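Local coordinates for fructuronate-tagaturonate epimerase UxaE from Cohnella laeviribosi in complex with 1 glycerol (Cohnella laeviribosi, PDB 6IL9), which interconverts fructuronate and tagaturonate as an epimerase (EC 5.1.2.7), on a TIM-barrel scaffold that carries a bound zinc ion, at residues G307-Y315 and N432-I440; N371-T382 and F461-Y472. All coordinates share one frame; numbering follows the deposited sequence.

Contact 1 of 2, residues G307-Y315 and N432-I440; sequences GEFQKGIDY and NDARQLLHI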
loop_
_atom_site.group_PDB
_atom_site.type_symbol
_atom_site.label_atom_id
_atom_site.label_comp_id
_atom_site.label_asym_id
_atom_site.label_seq_id
_atom_site.Cartn_x
_atom_site.Cartn_y
_atom_site.Cartn_z
ATOM N N GLY A 307 -19.009 3.281 -9.216
ATOM C CA GLY A 307 -18.663 1.907 -9.572
ATOM C C GLY A 307 -18.040 1.162 -8.401
ATOM O O GLY A 307 -18.220 1.526 -7.237
ATOM N N GLU A 308 -17.298 0.099 -8.713
ATOM C CA GLU A 308 -16.643 -0.674 -7.664
ATOM C C GLU A 308 -15.184 -0.954 -7.996
ATOM O O GLU A 308 -14.843 -1.276 -9.137
ATOM C CB GLU A 308 -17.344 -2.010 -7.420
ATOM C CG GLU A 308 -18.797 -1.885 -7.042
ATOM C CD GLU A 308 -19.401 -3.251 -6.780
ATOM O OE1 GLU A 308 -18.851 -3.979 -5.931
ATOM O OE2 GLU A 308 -20.406 -3.589 -7.433
ATOM N N PHE A 309 -14.344 -0.859 -6.969
ATOM C CA PHE A 309 -12.917 -1.185 -7.006
ATOM C C PHE A 309 -12.702 -2.341 -6.043
ATOM O O PHE A 309 -12.295 -2.124 -4.896
ATOM C CB PHE A 309 -12.048 0.032 -6.590
ATOM C CG PHE A 309 -11.800 1.037 -7.684
ATOM C CD1 PHE A 309 -12.836 1.810 -8.203
ATOM C CD2 PHE A 309 -10.514 1.237 -8.155
ATOM C CE1 PHE A 309 -12.578 2.746 -9.206
ATOM C CE2 PHE A 309 -10.245 2.162 -9.162
ATOM C CZ PHE A 309 -11.291 2.917 -9.686
ATOM N N GLN A 310 -12.963 -3.568 -6.501
ATOM C CA GLN A 310 -12.767 -4.751 -5.675
ATOM C C GLN A 310 -11.341 -5.272 -5.822
ATOM O O GLN A 310 -10.672 -5.048 -6.838
ATOM C CB GLN A 310 -13.744 -5.858 -6.058
ATOM C CG GLN A 310 -15.194 -5.523 -5.736
ATOM C CD GLN A 310 -16.098 -6.700 -5.954
ATOM O OE1 GLN A 310 -15.660 -7.846 -5.886
ATOM N NE2 GLN A 310 -17.376 -6.433 -6.205
ATOM N N LYS A 311 -10.892 -5.995 -4.796
ATOM C CA LYS A 311 -9.565 -6.599 -4.835
ATOM C C LYS A 311 -9.445 -7.605 -5.977
ATOM O O LYS A 311 -10.331 -8.439 -6.184
ATOM C CB LYS A 311 -9.262 -7.318 -3.518
ATOM C CG LYS A 311 -9.282 -6.438 -2.287
ATOM C CD LYS A 311 -8.354 -5.247 -2.448
ATOM C CE LYS A 311 -8.187 -4.523 -1.104
ATOM N NZ LYS A 311 -7.718 -3.131 -1.266
ATOM N N GLY A 312 -8.321 -7.533 -6.703
ATOM C CA GLY A 312 -7.877 -8.601 -7.582
ATOM C C GLY A 312 -8.329 -8.489 -9.017
ATOM O O GLY A 312 -7.802 -9.206 -9.885
ATOM N N ILE A 313 -9.279 -7.606 -9.302
ATOM C CA ILE A 313 -9.944 -7.573 -10.591
ATOM C C ILE A 313 -9.937 -6.146 -11.124
ATOM O O ILE A 313 -9.600 -5.198 -10.419
ATOM C CB ILE A 313 -11.380 -8.103 -10.481
ATOM C CG1 ILE A 313 -12.182 -7.245 -9.496
ATOM C CG2 ILE A 313 -11.353 -9.572 -10.044
ATOM C CD1 ILE A 313 -13.714 -7.461 -9.661
ATOM N N ASP A 314 -10.354 -6.004 -12.379
ATOM C CA ASP A 314 -10.514 -4.693 -12.999
ATOM C C ASP A 314 -11.818 -4.029 -12.542
ATOM O O ASP A 314 -12.640 -4.616 -11.831
ATOM C CB ASP A 314 -10.485 -4.836 -14.529
ATOM C CG ASP A 314 -9.987 -3.586 -15.248
ATOM O OD1 ASP A 314 -9.934 -2.501 -14.655
ATOM O OD2 ASP A 314 -9.658 -3.695 -16.446
ATOM N N TYR A 315 -11.988 -2.777 -12.967
ATOM C CA TYR A 315 -13.132 -1.943 -12.601
ATOM C C TYR A 315 -14.476 -2.607 -12.905
ATOM O O TYR A 315 -14.638 -3.289 -13.919
ATOM C CB TYR A 315 -13.028 -0.622 -13.370
ATOM C CG TYR A 315 -14.144 0.366 -13.104
ATOM C CD1 TYR A 315 -14.243 1.025 -11.879
ATOM C CD2 TYR A 315 -15.070 0.678 -14.097
ATOM C CE1 TYR A 315 -15.245 1.944 -11.641
ATOM C CE2 TYR A 315 -16.074 1.597 -13.871
ATOM C CZ TYR A 315 -16.160 2.233 -12.633
ATOM O OH TYR A 315 -17.162 3.162 -12.389
ATOM N N ASN A 432 -10.908 -13.842 -12.690
ATOM C CA ASN A 432 -11.452 -12.956 -11.665
ATOM C C ASN A 432 -11.693 -13.689 -10.354
ATOM O O ASN A 432 -11.257 -13.245 -9.282
ATOM C CB ASN A 432 -12.771 -12.337 -12.129
ATOM C CG ASN A 432 -12.585 -11.279 -13.179
ATOM O OD1 ASN A 432 -11.485 -10.750 -13.368
ATOM N ND2 ASN A 432 -13.671 -10.946 -13.867
ATOM N N ASP A 433 -12.427 -14.797 -10.411
ATOM C CA ASP A 433 -12.941 -15.350 -9.168
ATOM C C ASP A 433 -11.846 -16.059 -8.388
ATOM O O ASP A 433 -11.718 -15.845 -7.181
ATOM C CB ASP A 433 -14.132 -16.265 -9.459
ATOM C CG ASP A 433 -15.289 -15.492 -10.071
ATOM O OD1 ASP A 433 -15.916 -14.674 -9.362
ATOM O OD2 ASP A 433 -15.533 -15.646 -11.279
ATOM N N ALA A 434 -11.027 -16.873 -9.060
ATOM C CA ALA A 434 -9.905 -17.510 -8.366
ATOM C C ALA A 434 -8.926 -16.472 -7.813
ATOM O O ALA A 434 -8.383 -16.646 -6.716
ATOM C CB ALA A 434 -9.183 -18.485 -9.299
ATOM N N ARG A 435 -8.669 -15.393 -8.562
ATOM C CA ARG A 435 -7.814 -14.333 -8.025
ATOM C C ARG A 435 -8.378 -13.781 -6.720
ATOM O O ARG A 435 -7.644 -13.601 -5.740
ATOM C CB ARG A 435 -7.631 -13.209 -9.048
ATOM C CG ARG A 435 -6.585 -13.526 -10.113
ATOM C CD ARG A 435 -6.402 -12.361 -11.075
ATOM N NE ARG A 435 -5.788 -11.188 -10.447
ATOM C CZ ARG A 435 -4.484 -11.045 -10.231
ATOM N NH1 ARG A 435 -3.648 -12.012 -10.589
ATOM N NH2 ARG A 435 -4.015 -9.935 -9.653
ATOM N N GLN A 436 -9.688 -13.511 -6.678
ATOM C CA GLN A 436 -10.258 -12.974 -5.444
ATOM C C GLN A 436 -10.194 -13.993 -4.314
ATOM O O GLN A 436 -9.959 -13.630 -3.155
ATOM C CB GLN A 436 -11.697 -12.532 -5.679
ATOM C CG GLN A 436 -11.783 -11.339 -6.619
ATOM C CD GLN A 436 -13.110 -10.635 -6.503
ATOM O OE1 GLN A 436 -14.165 -11.272 -6.539
ATOM N NE2 GLN A 436 -13.074 -9.319 -6.357
ATOM N N LEU A 437 -10.393 -15.271 -4.645
ATOM C CA LEU A 437 -10.334 -16.336 -3.651
ATOM C C LEU A 437 -8.988 -16.336 -2.945
ATOM O O LEU A 437 -8.923 -16.392 -1.713
ATOM C CB LEU A 437 -10.576 -17.679 -4.336
ATOM C CG LEU A 437 -10.283 -18.944 -3.532
ATOM C CD1 LEU A 437 -11.323 -19.088 -2.427
ATOM C CD2 LEU A 437 -10.266 -20.167 -4.449
ATOM N N LEU A 438 -7.903 -16.268 -3.719
ATOM C CA LEU A 438 -6.563 -16.292 -3.134
ATOM C C LEU A 438 -6.161 -14.933 -2.565
ATOM O O LEU A 438 -5.397 -14.878 -1.594
ATOM C CB LEU A 438 -5.542 -16.761 -4.181
ATOM C CG LEU A 438 -5.286 -18.276 -4.314
ATOM C CD1 LEU A 438 -4.630 -18.830 -3.068
ATOM C CD2 LEU A 438 -6.573 -19.069 -4.623
ATOM N N HIS A 439 -6.676 -13.836 -3.133
ATOM C CA HIS A 439 -6.271 -12.497 -2.698
ATOM C C HIS A 439 -6.634 -12.290 -1.237
ATOM O O HIS A 439 -5.804 -11.864 -0.430
ATOM C CB HIS A 439 -6.964 -11.444 -3.582
ATOM C CG HIS A 439 -6.465 -10.036 -3.405
ATOM N ND1 HIS A 439 -6.515 -9.359 -2.201
ATOM C CD2 HIS A 439 -5.947 -9.163 -4.305
ATOM C CE1 HIS A 439 -6.031 -8.140 -2.362
ATOM N NE2 HIS A 439 -5.682 -7.992 -3.631
ATOM N N ILE A 440 -7.870 -12.636 -0.881
ATOM C CA ILE A 440 -8.459 -12.245 0.388
ATOM C C ILE A 440 -8.142 -13.236 1.504
ATOM O O ILE A 440 -8.243 -12.877 2.687
ATOM C CB ILE A 440 -9.965 -12.069 0.103
ATOM C CG1 ILE A 440 -10.275 -10.660 -0.390
ATOM C CG2 ILE A 440 -10.835 -12.421 1.238
ATOM C CD1 ILE A 440 -9.688 -10.293 -1.679
HETATM O O HOH W 1 -11.194 -8.116 -14.175
#
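Gln436 leaves its helix with CG lying opposite its carbonyl carbon (chi1 -67°) and the chain then extended (chi2 -161°), a course that carries its amide to the loop 307-315. There NE2 spends both hydrogens: one goes to Gln310 OE1 at 3.0 Å, the other to the backbone O of Lys311 at 2.9 Å. Both acceptors lie in the plane of the Gln436 amide, the first bond is almost straight (173°), and the two glutamine amides are nearly coplanar, so the group is held flat. Gln436 OE1 is hydrogen-bonded to Thr409 OG1, consistent with the amide being placed this way round. Were Gln436 an alanine, Gln310 OE1 and Lys311 O would probably lose their shared donor and a gap would open beside Ile313, whose CG1 and CD1 rest against the amide.

The loop reaches the helix through a type II turn from Gln310 to Ile313. Gly312 fills its third position, where positive phi suits a residue without a side chain, and its O accepts from Arg435 NE at 2.9 Å, in the plane of both groups; Asp347 holds the far end of that arginine in a salt bridge. Lys311 lays CB over the face of the His439 ring, 3.5 Å from the centroid, a CH-pi contact that uses the lysine's aliphatic part, while Ile440 CD1 touches the same CB. At the outer end Ile313 CG2 packs on Asn432 OD1, and one water joins that oxygen to Asp314 N. Lys311 NZ reaches Ser344 and a glycerol, and His439 NE2 is hydrogen-bonded to a phosphate oxygen of the phosphoserine at position 346. The turn, in the loop after barrel strand 300-302, is thus pinned by side chains of helix 432-440 near the zinc site of the TIM barrel.

Contact 2 of 2, residues N371-T382 and F461-Y472; sequences NWLEAVRIVAKT and FFRTLSEREEDY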
loop_
_atom_site.group_PDB
_atom_site.type_symbol
_atom_site.label_atom_id
_atom_site.label_comp_id
_atom_site.label_asym_id
_atom_site.label_seq_id
_atom_site.Cartn_x
_atom_site.Cartn_y
_atom_site.Cartn_z
ATOM N N ASN A 371 0.708 -8.162 -5.245
ATOM C CA ASN A 371 2.079 -8.632 -5.106
ATOM C C ASN A 371 2.130 -9.990 -4.415
ATOM O O ASN A 371 3.013 -10.811 -4.712
ATOM C CB ASN A 371 2.876 -7.559 -4.359
ATOM C CG ASN A 371 2.808 -6.216 -5.065
ATOM O OD1 ASN A 371 3.162 -6.115 -6.240
ATOM N ND2 ASN A 371 2.331 -5.190 -4.372
ATOM N N TRP A 372 1.171 -10.243 -3.518
ATOM C CA TRP A 372 0.978 -11.573 -2.956
ATOM C C TRP A 372 0.458 -12.540 -4.019
ATOM O O TRP A 372 0.896 -13.693 -4.088
ATOM C CB TRP A 372 0.026 -11.464 -1.753
ATOM C CG TRP A 372 -0.959 -12.577 -1.539
ATOM C CD1 TRP A 372 -2.299 -12.567 -1.849
ATOM C CD2 TRP A 372 -0.705 -13.836 -0.910
ATOM N NE1 TRP A 372 -2.881 -13.756 -1.478
ATOM C CE2 TRP A 372 -1.926 -14.548 -0.886
ATOM C CE3 TRP A 372 0.435 -14.430 -0.358
ATOM C CZ2 TRP A 372 -2.034 -15.835 -0.342
ATOM C CZ3 TRP A 372 0.324 -15.701 0.190
ATOM C CH2 TRP A 372 -0.900 -16.393 0.183
ATOM N N LEU A 373 -0.453 -12.085 -4.883
ATOM C CA LEU A 373 -0.953 -12.999 -5.904
ATOM C C LEU A 373 0.135 -13.381 -6.904
ATOM O O LEU A 373 0.104 -14.488 -7.451
ATOM C CB LEU A 373 -2.157 -12.391 -6.637
ATOM C CG LEU A 373 -3.466 -12.304 -5.857
ATOM C CD1 LEU A 373 -4.577 -11.735 -6.750
ATOM C CD2 LEU A 373 -3.900 -13.661 -5.281
ATOM N N GLU A 374 1.108 -12.498 -7.159
ATOM C CA GLU A 374 2.218 -12.906 -8.019
ATOM C C GLU A 374 3.078 -13.971 -7.357
ATOM O O GLU A 374 3.636 -14.829 -8.050
ATOM C CB GLU A 374 3.083 -11.710 -8.393
ATOM C CG GLU A 374 2.417 -10.770 -9.389
ATOM C CD GLU A 374 1.978 -11.455 -10.671
ATOM O OE1 GLU A 374 2.708 -12.340 -11.187
ATOM O OE2 GLU A 374 0.889 -11.094 -11.177
ATOM N N ALA A 375 3.197 -13.935 -6.031
ATOM C CA ALA A 375 3.906 -15.006 -5.332
ATOM C C ALA A 375 3.130 -16.314 -5.424
ATOM O O ALA A 375 3.715 -17.385 -5.656
ATOM C CB ALA A 375 4.144 -14.608 -3.871
ATOM N N VAL A 376 1.806 -16.241 -5.264
ATOM C CA VAL A 376 0.966 -17.425 -5.432
ATOM C C VAL A 376 1.113 -17.985 -6.841
ATOM O O VAL A 376 1.193 -19.207 -7.034
ATOM C CB VAL A 376 -0.503 -17.090 -5.107
ATOM C CG1 VAL A 376 -1.412 -18.272 -5.494
ATOM C CG2 VAL A 376 -0.668 -16.765 -3.630
ATOM N N ARG A 377 1.164 -17.103 -7.844
ATOM C CA ARG A 377 1.351 -17.556 -9.219
ATOM C C ARG A 377 2.663 -18.324 -9.377
ATOM O O ARG A 377 2.714 -19.338 -10.080
ATOM C CB ARG A 377 1.309 -16.362 -10.170
ATOM C CG ARG A 377 1.170 -16.751 -11.622
ATOM C CD ARG A 377 1.654 -15.629 -12.530
ATOM N NE ARG A 377 0.931 -14.362 -12.380
ATOM C CZ ARG A 377 -0.252 -14.093 -12.935
ATOM N NH1 ARG A 377 -0.885 -15.015 -13.647
ATOM N NH2 ARG A 377 -0.811 -12.903 -12.764
ATOM N N ILE A 378 3.733 -17.867 -8.721
ATOM C CA ILE A 378 4.987 -18.618 -8.769
ATOM C C ILE A 378 4.799 -20.011 -8.172
ATOM O O ILE A 378 5.346 -20.999 -8.682
ATOM C CB ILE A 378 6.105 -17.848 -8.043
ATOM C CG1 ILE A 378 6.469 -16.579 -8.810
ATOM C CG2 ILE A 378 7.339 -18.760 -7.836
ATOM C CD1 ILE A 378 6.978 -16.805 -10.197
ATOM N N VAL A 379 4.049 -20.110 -7.071
ATOM C CA VAL A 379 3.798 -21.415 -6.459
ATOM C C VAL A 379 3.007 -22.302 -7.414
ATOM O O VAL A 379 3.318 -23.488 -7.595
ATOM C CB VAL A 379 3.080 -21.255 -5.104
ATOM C CG1 VAL A 379 2.674 -22.622 -4.541
ATOM C CG2 VAL A 379 3.969 -20.526 -4.112
ATOM N N ALA A 380 1.973 -21.744 -8.053
ATOM C CA ALA A 380 1.226 -22.533 -9.030
ATOM C C ALA A 380 2.136 -23.061 -10.139
ATOM O O ALA A 380 1.959 -24.192 -10.609
ATOM C CB ALA A 380 0.088 -21.706 -9.629
ATOM N N LYS A 381 3.127 -22.263 -10.555
ATOM C CA LYS A 381 4.003 -22.649 -11.661
ATOM C C LYS A 381 5.086 -23.639 -11.248
ATOM O O LYS A 381 5.486 -24.482 -12.058
ATOM C CB LYS A 381 4.680 -21.413 -12.261
ATOM C CG LYS A 381 3.751 -20.520 -13.064
ATOM C CD LYS A 381 4.468 -19.279 -13.564
ATOM C CE LYS A 381 3.517 -18.359 -14.316
ATOM N NZ LYS A 381 3.241 -18.855 -15.685
ATOM N N THR A 382 5.592 -23.542 -10.019
ATOM C CA THR A 382 6.794 -24.272 -9.629
ATOM C C THR A 382 6.581 -25.269 -8.502
ATOM O O THR A 382 7.447 -26.130 -8.291
ATOM C CB THR A 382 7.898 -23.292 -9.200
ATOM O OG1 THR A 382 7.493 -22.633 -7.996
ATOM C CG2 THR A 382 8.145 -22.261 -10.281
ATOM N N PHE A 461 5.856 -22.295 1.606
ATOM C CA PHE A 461 5.628 -21.169 0.700
ATOM C C PHE A 461 6.874 -20.297 0.580
ATOM O O PHE A 461 7.320 -19.969 -0.529
ATOM C CB PHE A 461 4.432 -20.349 1.201
ATOM C CG PHE A 461 4.124 -19.128 0.362
ATOM C CD1 PHE A 461 3.303 -19.221 -0.754
ATOM C CD2 PHE A 461 4.623 -17.889 0.713
ATOM C CE1 PHE A 461 3.013 -18.096 -1.517
ATOM C CE2 PHE A 461 4.325 -16.768 -0.040
ATOM C CZ PHE A 461 3.519 -16.879 -1.156
ATOM N N PHE A 462 7.446 -19.894 1.716
ATOM C CA PHE A 462 8.615 -19.027 1.647
ATOM C C PHE A 462 9.824 -19.778 1.109
ATOM O O PHE A 462 10.676 -19.183 0.443
ATOM C CB PHE A 462 8.892 -18.409 3.021
ATOM C CG PHE A 462 8.052 -17.196 3.292
ATOM C CD1 PHE A 462 8.355 -15.986 2.690
ATOM C CD2 PHE A 462 6.926 -17.281 4.092
ATOM C CE1 PHE A 462 7.564 -14.859 2.911
ATOM C CE2 PHE A 462 6.132 -16.164 4.318
ATOM C CZ PHE A 462 6.452 -14.952 3.723
ATOM N N ARG A 463 9.895 -21.088 1.348
ATOM C CA ARG A 463 10.983 -21.873 0.783
ATOM C C ARG A 463 10.929 -21.866 -0.743
ATOM O O ARG A 463 11.955 -21.660 -1.404
ATOM C CB ARG A 463 10.922 -23.299 1.338
ATOM C CG ARG A 463 12.235 -24.047 1.366
ATOM C CD ARG A 463 12.267 -25.020 2.553
ATOM N NE ARG A 463 11.079 -25.875 2.605
ATOM C CZ ARG A 463 10.296 -26.027 3.674
ATOM N NH1 ARG A 463 10.568 -25.389 4.805
ATOM N NH2 ARG A 463 9.243 -26.832 3.617
ATOM N N THR A 464 9.740 -22.062 -1.332
ATOM C CA THR A 464 9.699 -22.025 -2.793
ATOM C C THR A 464 9.932 -20.618 -3.320
ATOM O O THR A 464 10.556 -20.459 -4.369
ATOM C CB THR A 464 8.390 -22.584 -3.363
ATOM O OG1 THR A 464 7.411 -21.549 -3.469
ATOM C CG2 THR A 464 7.858 -23.725 -2.538
ATOM N N LEU A 465 9.474 -19.586 -2.607
ATOM C CA LEU A 465 9.680 -18.235 -3.124
ATOM C C LEU A 465 11.149 -17.831 -3.051
ATOM O O LEU A 465 11.631 -17.092 -3.918
ATOM C CB LEU A 465 8.793 -17.233 -2.386
ATOM C CG LEU A 465 7.461 -16.898 -3.084
ATOM C CD1 LEU A 465 7.701 -16.057 -4.334
ATOM C CD2 LEU A 465 6.733 -18.184 -3.463
ATOM N N SER A 466 11.880 -18.327 -2.052
ATOM C CA SER A 466 13.320 -18.087 -2.014
ATOM C C SER A 466 14.033 -18.838 -3.139
ATOM O O SER A 466 14.907 -18.279 -3.810
ATOM C CB SER A 466 13.874 -18.491 -0.649
ATOM O OG SER A 466 15.272 -18.282 -0.593
ATOM N N GLU A 467 13.660 -20.104 -3.369
ATOM C CA GLU A 467 14.247 -20.858 -4.470
ATOM C C GLU A 467 13.953 -20.208 -5.814
ATOM O O GLU A 467 14.755 -20.326 -6.745
ATOM C CB GLU A 467 13.729 -22.303 -4.453
ATOM C CG GLU A 467 14.191 -23.112 -3.254
ATOM C CD GLU A 467 13.327 -24.343 -2.984
ATOM O OE1 GLU A 467 13.588 -25.037 -1.975
ATOM O OE2 GLU A 467 12.385 -24.617 -3.769
ATOM N N ARG A 468 12.819 -19.522 -5.938
ATOM C CA ARG A 468 12.396 -18.915 -7.197
ATOM C C ARG A 468 12.451 -17.391 -7.121
ATOM O O ARG A 468 11.636 -16.690 -7.722
ATOM C CB ARG A 468 10.988 -19.369 -7.579
ATOM C CG ARG A 468 10.708 -20.854 -7.369
ATOM C CD ARG A 468 11.708 -21.732 -8.075
ATOM N NE ARG A 468 11.607 -21.601 -9.519
ATOM C CZ ARG A 468 11.748 -22.613 -10.369
ATOM N NH1 ARG A 468 11.986 -23.835 -9.910
ATOM N NH2 ARG A 468 11.647 -22.402 -11.676
ATOM N N GLU A 469 13.429 -16.875 -6.378
ATOM C CA GLU A 469 13.565 -15.433 -6.190
ATOM C C GLU A 469 13.668 -14.693 -7.522
ATOM O O GLU A 469 13.046 -13.634 -7.703
ATOM C CB GLU A 469 14.789 -15.162 -5.312
ATOM C CG GLU A 469 15.193 -13.712 -5.170
ATOM C CD GLU A 469 16.345 -13.548 -4.186
ATOM O OE1 GLU A 469 17.339 -12.863 -4.527
ATOM O OE2 GLU A 469 16.247 -14.119 -3.070
ATOM N N GLU A 470 14.441 -15.231 -8.471
ATOM C CA GLU A 470 14.586 -14.544 -9.749
ATOM C C GLU A 470 13.281 -14.569 -10.537
ATOM O O GLU A 470 12.925 -13.578 -11.183
ATOM C CB GLU A 470 15.716 -15.165 -10.570
ATOM C CG GLU A 470 17.021 -14.395 -10.480
ATOM C CD GLU A 470 18.065 -14.906 -11.462
ATOM O OE1 GLU A 470 19.092 -14.214 -11.639
ATOM O OE2 GLU A 470 17.860 -15.993 -12.054
ATOM N N ASP A 471 12.548 -15.686 -10.483
ATOM C CA ASP A 471 11.256 -15.754 -11.163
ATOM C C ASP A 471 10.269 -14.769 -10.559
ATOM O O ASP A 471 9.514 -14.124 -11.290
ATOM C CB ASP A 471 10.666 -17.167 -11.087
ATOM C CG ASP A 471 11.397 -18.169 -11.964
ATOM O OD1 ASP A 471 12.274 -17.774 -12.758
ATOM O OD2 ASP A 471 11.075 -19.371 -11.859
ATOM N N TYR A 472 10.234 -14.672 -9.224
ATOM C CA TYR A 472 9.295 -13.760 -8.573
ATOM C C TYR A 472 9.594 -12.316 -8.952
ATOM O O TYR A 472 8.678 -11.534 -9.250
ATOM C CB TYR A 472 9.351 -13.949 -7.047
ATOM C CG TYR A 472 8.360 -13.090 -6.249
ATOM C CD1 TYR A 472 7.022 -12.992 -6.629
ATOM C CD2 TYR A 472 8.765 -12.397 -5.111
ATOM C CE1 TYR A 472 6.125 -12.219 -5.901
ATOM C CE2 TYR A 472 7.868 -11.619 -4.374
ATOM C CZ TYR A 472 6.542 -11.545 -4.773
ATOM O OH TYR A 472 5.622 -10.785 -4.067
#
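Phe461 pushes its ring as a knob into a hole formed by Trp372, Ala375, Val376 and Val379, and this is the tightly packed end of the contact. A chi1 of 178°, which sets CG across from the backbone N, carries the ring to the helix 371-382, where Phe461 CZ comes to 3.6 Å from Ala375 CB. The small alanine lets the ring come close. The single methyl CG2 of Val379 touches Phe461 CD1, Thr464 OG1 and, at 3.7 Å, Leu465 CD2, so a small beta-branched residue suits the place. Trp372 meets Phe461 obliquely, the planes 41° apart.

Tyr472 closes the same buried side. Leu465 CD1 covers one face of its ring, Ala375 CB touches CE1, and the hydroxyl gives a hydrogen bond of 2.7 Å to Asn371 O, approaching from above the carbonyl plane. Tyrosine suits the place because its ring packs on apolar neighbours while its OH serves a backbone oxygen in the interior.

Toward the partly exposed side the fit passes from rings to aliphatic and charged groups. Ile378 sends CG2 to Arg468 CB and CD1 to Asp471 CB. Thr382 CG2 lies over a face of the Arg468 guanidinium, 3.6 Å from NE, while Thr382 OG1 turns back to Ile378 O, 2.8 Å away. Arg468 NE and NH2 both grip Asp471 OD2 side-on, in the guanidinium plane: NH2 makes the salt bridge at 3.1 Å and NE adds a longer hydrogen bond, which leaves one face to the methyl of Thr382. Arg468 follows helix 458-467 and stands at the N-cap position of helix 469-487; the segments 461-467 and 371-382 cross at 85°, packing this pair of helices on the helix that follows the last strand, 363-367, of the TIM barrel.

How the contacts relate
The helix 369-382 joins the two contacts: contact 2 uses one side of it, while Leu373 and Arg377, on another, meet the helix 432-440 of contact 1. The centres lie 20 Å apart, yet Trp372 NE1 is 2.8 Å from Leu438 O, a probable hydrogen bond, and Leu373 CD2 packs 3.5 Å from His439 N. Arg435 and Arg377 bring like charges close, with Asp347 and Glu374 respectively as their salt-bridge partners. Contact 1 borders the metal site, the Lys311 side chain being about 6 Å from the zinc ion bound by His161, Asp273 and His343; in contact 2 the Asn371 side chain is about 8 Å from the glycerol.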